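Local coordinates for protein RNase NGR3 (Nicotiana glutinosa, PDB 1VCZ) that probably cleaves single-stranded RNA as a secreted plant ribonuclease of the RNase T2 family, binding guanosine and adenosine monophosphates in its base-recognition sites, at residues Gln15-Ser20 with Pro36-Ser41; Phe40-Leu45 with Lys78-Leu83. All coordinates share one frame; numbering follows the deposited sequence.

Contact 1 (Gln15-Ser20 with Pro36-Ser41); sequences QQWPAS and PDEDFS. With 5GP (guanosine-5'-monophosphate), chain C.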
loop_
_atom_site.group_PDB
_atom_site.type_symbol
_atom_site.label_atom_id
_atom_site.label_comp_id
_atom_site.label_asym_id
_atom_site.label_seq_id
_atom_site.Cartn_x
_atom_site.Cartn_y
_atom_site.Cartn_z
ATOM N N GLN A 15 0.220 1.136 1.112
ATOM C CA GLN A 15 0.681 1.496 -0.229
ATOM C C GLN A 15 2.199 1.411 -0.272
ATOM O O GLN A 15 2.883 1.585 0.744
ATOM C CB GLN A 15 0.241 2.916 -0.621
ATOM C CG GLN A 15 -1.264 3.005 -0.838
ATOM C CD GLN A 15 -1.725 4.410 -1.043
ATOM O OE1 GLN A 15 -1.666 4.935 -2.160
ATOM N NE2 GLN A 15 -2.169 5.046 0.032
ATOM N N GLN A 16 2.731 1.115 -1.449
ATOM C CA GLN A 16 4.181 1.020 -1.595
ATOM C C GLN A 16 4.659 2.012 -2.656
ATOM O O GLN A 16 3.887 2.418 -3.533
ATOM C CB GLN A 16 4.597 -0.414 -1.997
ATOM C CG GLN A 16 4.139 -0.875 -3.383
ATOM C CD GLN A 16 4.742 -2.227 -3.805
ATOM O OE1 GLN A 16 5.846 -2.596 -3.379
ATOM N NE2 GLN A 16 4.026 -2.954 -4.663
ATOM N N TRP A 17 5.912 2.425 -2.535
ATOM C CA TRP A 17 6.536 3.324 -3.508
ATOM C C TRP A 17 7.357 2.354 -4.361
ATOM O O TRP A 17 8.405 1.865 -3.928
ATOM C CB TRP A 17 7.469 4.309 -2.810
ATOM C CG TRP A 17 8.118 5.264 -3.783
ATOM C CD1 TRP A 17 9.458 5.431 -4.004
ATOM C CD2 TRP A 17 7.448 6.171 -4.664
ATOM N NE1 TRP A 17 9.662 6.393 -4.975
ATOM C CE2 TRP A 17 8.451 6.865 -5.398
ATOM C CE3 TRP A 17 6.103 6.472 -4.908
ATOM C CZ2 TRP A 17 8.144 7.838 -6.359
ATOM C CZ3 TRP A 17 5.796 7.451 -5.871
ATOM C CH2 TRP A 17 6.823 8.119 -6.580
ATOM N N PRO A 18 6.880 2.046 -5.581
ATOM C CA PRO A 18 7.552 1.118 -6.499
ATOM C C PRO A 18 9.053 1.286 -6.618
ATOM O O PRO A 18 9.809 0.318 -6.505
ATOM C CB PRO A 18 6.831 1.364 -7.832
ATOM C CG PRO A 18 5.450 1.689 -7.392
ATOM C CD PRO A 18 5.718 2.665 -6.238
ATOM N N ALA A 19 9.497 2.518 -6.818
ATOM C CA ALA A 19 10.925 2.761 -6.978
ATOM C C ALA A 19 11.757 2.265 -5.803
ATOM O O ALA A 19 12.919 1.878 -5.988
ATOM C CB ALA A 19 11.181 4.237 -7.231
ATOM N N SER A 20 11.183 2.257 -4.600
ATOM C CA SER A 20 11.926 1.770 -3.429
ATOM C C SER A 20 11.921 0.250 -3.308
ATOM O O SER A 20 12.654 -0.330 -2.507
ATOM C CB SER A 20 11.379 2.381 -2.133
ATOM O OG SER A 20 11.634 3.775 -2.081
ATOM N N PRO A 36 5.766 0.245 -14.266
ATOM C CA PRO A 36 4.664 0.888 -13.533
ATOM C C PRO A 36 4.751 2.412 -13.531
ATOM O O PRO A 36 5.823 2.983 -13.771
ATOM C CB PRO A 36 4.822 0.332 -12.118
ATOM C CG PRO A 36 5.383 -1.027 -12.359
ATOM C CD PRO A 36 6.426 -0.771 -13.429
ATOM N N ASP A 37 3.625 3.069 -13.250
ATOM C CA ASP A 37 3.608 4.529 -13.175
ATOM C C ASP A 37 4.463 4.898 -11.965
ATOM O O ASP A 37 4.600 4.096 -11.040
ATOM C CB ASP A 37 2.181 5.053 -12.938
ATOM C CG ASP A 37 1.215 4.658 -14.037
ATOM O OD1 ASP A 37 1.546 4.888 -15.219
ATOM O OD2 ASP A 37 0.121 4.133 -13.717
ATOM N N GLU A 38 5.042 6.097 -11.980
ATOM C CA GLU A 38 5.854 6.573 -10.866
ATOM C C GLU A 38 4.856 7.197 -9.901
ATOM O O GLU A 38 4.688 8.415 -9.838
ATOM C CB GLU A 38 6.870 7.613 -11.347
ATOM C CG GLU A 38 7.808 8.081 -10.247
ATOM C CD GLU A 38 9.137 8.597 -10.779
ATOM O OE1 GLU A 38 9.952 7.781 -11.286
ATOM O OE2 GLU A 38 9.362 9.822 -10.686
ATOM N N ASP A 39 4.183 6.335 -9.146
ATOM C CA ASP A 39 3.147 6.790 -8.238
ATOM C C ASP A 39 3.021 5.687 -7.185
ATOM O O ASP A 39 3.496 4.558 -7.391
ATOM C CB ASP A 39 1.845 6.925 -9.051
ATOM C CG ASP A 39 0.679 7.510 -8.266
ATOM O OD1 ASP A 39 0.863 7.996 -7.129
ATOM O OD2 ASP A 39 -0.451 7.488 -8.815
ATOM N N PHE A 40 2.391 6.019 -6.064
ATOM C CA PHE A 40 2.198 5.020 -5.027
ATOM C C PHE A 40 1.180 4.010 -5.520
ATOM O O PHE A 40 0.158 4.361 -6.127
ATOM C CB PHE A 40 1.698 5.664 -3.727
ATOM C CG PHE A 40 2.757 6.447 -3.010
ATOM C CD1 PHE A 40 2.988 7.782 -3.332
ATOM C CD2 PHE A 40 3.561 5.830 -2.041
ATOM C CE1 PHE A 40 4.006 8.491 -2.705
ATOM C CE2 PHE A 40 4.578 6.533 -1.415
ATOM C CZ PHE A 40 4.802 7.860 -1.745
ATOM N N SER A 41 1.455 2.745 -5.242
ATOM C CA SER A 41 0.557 1.682 -5.661
ATOM C C SER A 41 0.103 0.895 -4.439
ATOM O O SER A 41 0.716 0.968 -3.373
ATOM C CB SER A 41 1.274 0.744 -6.621
ATOM O OG SER A 41 2.324 0.063 -5.961
HETATM P P 5GP C . 0.603 -10.469 1.805
HETATM O O1P 5GP C . 0.315 -9.107 2.289
HETATM O O2P 5GP C . 1.477 -11.301 2.735
HETATM O O3P 5GP C . -0.730 -11.240 1.485
HETATM O "O5'" 5GP C . 1.385 -10.428 0.379
HETATM C "C5'" 5GP C . 2.779 -10.088 0.316
HETATM C "C4'" 5GP C . 3.558 -11.024 -0.588
HETATM O "O4'" 5GP C . 3.213 -10.584 -1.946
HETATM C "C3'" 5GP C . 5.077 -10.967 -0.521
HETATM O "O3'" 5GP C . 5.627 -11.986 0.296
HETATM C "C2'" 5GP C . 5.583 -11.101 -1.962
HETATM O "O2'" 5GP C . 6.117 -12.417 -2.242
HETATM C "C1'" 5GP C . 4.354 -10.772 -2.814
HETATM N N9 5GP C . 4.424 -9.639 -3.785
HETATM C C8 5GP C . 4.205 -9.650 -5.139
HETATM N N7 5GP C . 4.434 -8.513 -5.757
HETATM C C5 5GP C . 4.743 -7.640 -4.691
HETATM C C6 5GP C . 5.028 -6.234 -4.752
HETATM O O6 5GP C . 4.981 -5.504 -5.727
HETATM N N1 5GP C . 5.396 -5.708 -3.469
HETATM C C2 5GP C . 5.348 -6.448 -2.281
HETATM N N2 5GP C . 5.679 -5.734 -1.172
HETATM N N3 5GP C . 5.003 -7.770 -2.208
HETATM C C4 5GP C . 4.742 -8.305 -3.471
HETATM O O HOH W 1 1.320 -2.230 -6.189
#
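Q16 and S41 form an antiparallel hydrogen-bonded pair where strands 10-16 and 41-48 meet in the central sheet of the RNase T2 fold. Two backbone bonds make the pair: Q16 N to S41 O at 2.8 Å and S41 N to Q16 O at 3.0 Å. Both side chains rise on the same face of the sheet, and a water accepts bonds from S41 OG and Q16 NE2.

Apolar packing dominates beyond the pair. W17 lays CE3 over the centre of one face of the F40 ring, 3.5 Å above its plane; the two six-membered rings lie oblique to each other, planes at 47°. A first torsion of -179° swings the W17 indole away from its own N and along 38-40, where CH2 meets E38 CG. Ring atoms also lie against the D39 backbone carbonyl: W17 CZ3 is 3.5 Å from D39 C, and P18 CD is 3.1 Å from D39 O.

Two polar ends find partners outside the segments: D39 forms a salt bridge with R120, and W17 NE1 bonds to P206 O. The Q16 amide reads the guanine of guanosine-5'-monophosphate with two bonds, its OE1 accepting from N1 and its NE2 donating to O6 at 2.9 Å, almost straight at 176°.

Contact 2 (Phe40-Leu45 with Lys78-Leu83); sequences FSIHGL and KNWPSL. With 5GP (guanosine-5'-monophosphate), chain C.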
loop_
_atom_site.group_PDB
_atom_site.type_symbol
_atom_site.label_atom_id
_atom_site.label_comp_id
_atom_site.label_asym_id
_atom_site.label_seq_id
_atom_site.Cartn_x
_atom_site.Cartn_y
_atom_site.Cartn_z
ATOM N N PHE A 40 2.391 6.019 -6.064
ATOM C CA PHE A 40 2.198 5.020 -5.027
ATOM C C PHE A 40 1.180 4.010 -5.520
ATOM O O PHE A 40 0.158 4.361 -6.127
ATOM C CB PHE A 40 1.698 5.664 -3.727
ATOM C CG PHE A 40 2.757 6.447 -3.010
ATOM C CD1 PHE A 40 2.988 7.782 -3.332
ATOM C CD2 PHE A 40 3.561 5.830 -2.041
ATOM C CE1 PHE A 40 4.006 8.491 -2.705
ATOM C CE2 PHE A 40 4.578 6.533 -1.415
ATOM C CZ PHE A 40 4.802 7.860 -1.745
ATOM N N SER A 41 1.455 2.745 -5.242
ATOM C CA SER A 41 0.557 1.682 -5.661
ATOM C C SER A 41 0.103 0.895 -4.439
ATOM O O SER A 41 0.716 0.968 -3.373
ATOM C CB SER A 41 1.274 0.744 -6.621
ATOM O OG SER A 41 2.324 0.063 -5.961
ATOM N N ILE A 42 -0.958 0.125 -4.614
ATOM C CA ILE A 42 -1.490 -0.665 -3.512
ATOM C C ILE A 42 -0.686 -1.907 -3.173
ATOM O O ILE A 42 -0.306 -2.676 -4.048
ATOM C CB ILE A 42 -2.935 -1.134 -3.826
ATOM C CG1 ILE A 42 -3.810 0.079 -4.138
ATOM C CG2 ILE A 42 -3.528 -1.916 -2.649
ATOM C CD1 ILE A 42 -5.053 -0.228 -4.950
ATOM N N HIS A 43 -0.432 -2.102 -1.887
ATOM C CA HIS A 43 0.188 -3.344 -1.456
ATOM C C HIS A 43 -0.986 -4.170 -0.915
ATOM O O HIS A 43 -1.267 -5.278 -1.416
ATOM C CB HIS A 43 1.230 -3.139 -0.351
ATOM C CG HIS A 43 1.791 -4.431 0.173
ATOM N ND1 HIS A 43 2.934 -4.503 0.936
ATOM C CD2 HIS A 43 1.365 -5.714 0.019
ATOM C CE1 HIS A 43 3.194 -5.765 1.227
ATOM N NE2 HIS A 43 2.259 -6.523 0.683
ATOM N N GLY A 44 -1.706 -3.637 0.077
ATOM C CA GLY A 44 -2.828 -4.402 0.604
ATOM C C GLY A 44 -3.836 -3.664 1.462
ATOM O O GLY A 44 -3.600 -2.525 1.861
ATOM N N LEU A 45 -4.976 -4.312 1.709
ATOM C CA LEU A 45 -6.050 -3.752 2.550
ATOM C C LEU A 45 -6.193 -4.890 3.555
ATOM O O LEU A 45 -6.762 -5.933 3.234
ATOM C CB LEU A 45 -7.329 -3.593 1.738
ATOM C CG LEU A 45 -8.516 -2.999 2.485
ATOM C CD1 LEU A 45 -8.074 -1.711 3.195
ATOM C CD2 LEU A 45 -9.666 -2.740 1.499
ATOM N N LYS A 78 -2.408 -1.308 -13.177
ATOM C CA LYS A 78 -1.661 -0.071 -13.014
ATOM C C LYS A 78 -1.619 0.465 -11.587
ATOM O O LYS A 78 -0.663 1.155 -11.222
ATOM C CB LYS A 78 -2.202 1.010 -13.949
ATOM C CG LYS A 78 -1.828 0.749 -15.428
ATOM C CD LYS A 78 -1.881 2.019 -16.287
ATOM C CE LYS A 78 -1.537 1.712 -17.759
ATOM N NZ LYS A 78 -1.619 2.920 -18.657
ATOM N N ASN A 79 -2.631 0.148 -10.783
ATOM C CA ASN A 79 -2.669 0.649 -9.406
ATOM C C ASN A 79 -2.325 -0.374 -8.322
ATOM O O ASN A 79 -2.118 0.002 -7.167
ATOM C CB ASN A 79 -4.034 1.281 -9.112
ATOM C CG ASN A 79 -4.331 2.484 -10.015
ATOM O OD1 ASN A 79 -3.434 3.274 -10.339
ATOM N ND2 ASN A 79 -5.591 2.630 -10.412
ATOM N N TRP A 80 -2.247 -1.648 -8.707
ATOM C CA TRP A 80 -1.931 -2.744 -7.784
ATOM C C TRP A 80 -1.041 -3.748 -8.491
ATOM O O TRP A 80 -1.317 -4.952 -8.470
ATOM C CB TRP A 80 -3.204 -3.470 -7.356
ATOM C CG TRP A 80 -3.065 -4.264 -6.080
ATOM C CD1 TRP A 80 -1.945 -4.874 -5.598
ATOM C CD2 TRP A 80 -4.101 -4.504 -5.125
ATOM N NE1 TRP A 80 -2.222 -5.483 -4.375
ATOM C CE2 TRP A 80 -3.541 -5.268 -4.074
ATOM C CE3 TRP A 80 -5.454 -4.142 -5.055
ATOM C CZ2 TRP A 80 -4.296 -5.677 -2.962
ATOM C CZ3 TRP A 80 -6.195 -4.546 -3.957
ATOM C CH2 TRP A 80 -5.616 -5.309 -2.926
ATOM N N PRO A 81 0.039 -3.272 -9.121
ATOM C CA PRO A 81 0.939 -4.188 -9.828
ATOM C C PRO A 81 1.788 -5.035 -8.872
ATOM O O PRO A 81 1.971 -4.679 -7.705
ATOM C CB PRO A 81 1.800 -3.234 -10.662
ATOM C CG PRO A 81 1.942 -2.021 -9.730
ATOM C CD PRO A 81 0.528 -1.878 -9.172
ATOM N N SER A 82 2.260 -6.179 -9.356
ATOM C CA SER A 82 3.160 -7.011 -8.563
ATOM C C SER A 82 4.530 -6.710 -9.152
ATOM O O SER A 82 4.676 -6.678 -10.376
ATOM C CB SER A 82 2.850 -8.496 -8.726
ATOM O OG SER A 82 3.924 -9.267 -8.190
ATOM N N LEU A 83 5.525 -6.465 -8.301
ATOM C CA LEU A 83 6.871 -6.159 -8.785
ATOM C C LEU A 83 7.817 -7.327 -8.526
ATOM O O LEU A 83 9.015 -7.227 -8.767
ATOM C CB LEU A 83 7.417 -4.898 -8.100
ATOM C CG LEU A 83 6.559 -3.635 -8.188
ATOM C CD1 LEU A 83 7.121 -2.548 -7.261
ATOM C CD2 LEU A 83 6.508 -3.161 -9.620
HETATM P P 5GP C . 0.603 -10.469 1.805
HETATM O O1P 5GP C . 0.315 -9.107 2.289
HETATM O O2P 5GP C . 1.477 -11.301 2.735
HETATM O O3P 5GP C . -0.730 -11.240 1.485
HETATM O "O5'" 5GP C . 1.385 -10.428 0.379
HETATM C "C5'" 5GP C . 2.779 -10.088 0.316
HETATM C "C4'" 5GP C . 3.558 -11.024 -0.588
HETATM O "O4'" 5GP C . 3.213 -10.584 -1.946
HETATM C "C3'" 5GP C . 5.077 -10.967 -0.521
HETATM O "O3'" 5GP C . 5.627 -11.986 0.296
HETATM C "C2'" 5GP C . 5.583 -11.101 -1.962
HETATM O "O2'" 5GP C . 6.117 -12.417 -2.242
HETATM C "C1'" 5GP C . 4.354 -10.772 -2.814
HETATM N N9 5GP C . 4.424 -9.639 -3.785
HETATM C C8 5GP C . 4.205 -9.650 -5.139
HETATM N N7 5GP C . 4.434 -8.513 -5.757
HETATM C C5 5GP C . 4.743 -7.640 -4.691
HETATM C C6 5GP C . 5.028 -6.234 -4.752
HETATM O O6 5GP C . 4.981 -5.504 -5.727
HETATM N N1 5GP C . 5.396 -5.708 -3.469
HETATM C C2 5GP C . 5.348 -6.448 -2.281
HETATM N N2 5GP C . 5.679 -5.734 -1.172
HETATM N N3 5GP C . 5.003 -7.770 -2.208
HETATM C C4 5GP C . 4.742 -8.305 -3.471
HETATM O O HOH W 2 -0.119 3.365 -8.863
HETATM O O HOH W 1 1.320 -2.230 -6.189
#
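I42 and W80 carry this contact, in which strand 41-48 of the RNase T2 sheet packs on the chain leaving helix 73-79. The I42 methyl CG2 sits over the indole in a CH-pi contact, 3.5 Å from the centroid of the W80 six-membered ring and 9° off its normal. The first torsion of I42 (chi1 -56°) leaves CG2 over the ring, while CD1 lies nearer W80 CE3 and N79 O. The same indole also lies against the strand backbone: I42 O is 3.1 Å from W80 CD1, and H43 O is 3.1 Å from W80 NE1. F93 and W94 meet the W80 ring edge-to-face, so aromatic groups help to enclose it.

Beside this packing, the backbone bond from I42 N to N79 O, nearly linear at 177°, fixes the strand to the last turn of the helix. P81 continues the line by placing CD against S41 CB. One water also spans the segments, donating to I42 O and P81 O.

The strand turns the H43 side chain away from the helix side. H43 and G44 both face V14, a classic beta bulge, and Q175 OE1 holds H43 ND1. H43 is probably one of the active-site histidines, as in the RNase T2 family; the amino N2 of the guanine of the bound guanosine-5'-monophosphate lies over one face of its imidazole, 3.5 Å from H43 CE1. Across the base, L83 N donates to O6, and S82 OG donates to N7 at 2.6 Å.

Contacts 1 and 2 are both largely buried. Contact 1 uses the loop leading into strand 41-48 and its first residue, contact 2 the strand itself; they share F40 and S41. Contact 1 joins that strand to its neighbour 10-16, but its loop end, around D37 and E38, runs out toward the surface; contact 2 lies closer to the centre of the chain and joins the strand to a helix end. Chemistry follows place: paired strand backbones and an oblique aromatic pair in the first, a methyl over an indole with a single backbone bond in the second. They touch directly where P18 and P36 pack on L83. One water belongs to both, and together they bind the same guanine from different segments.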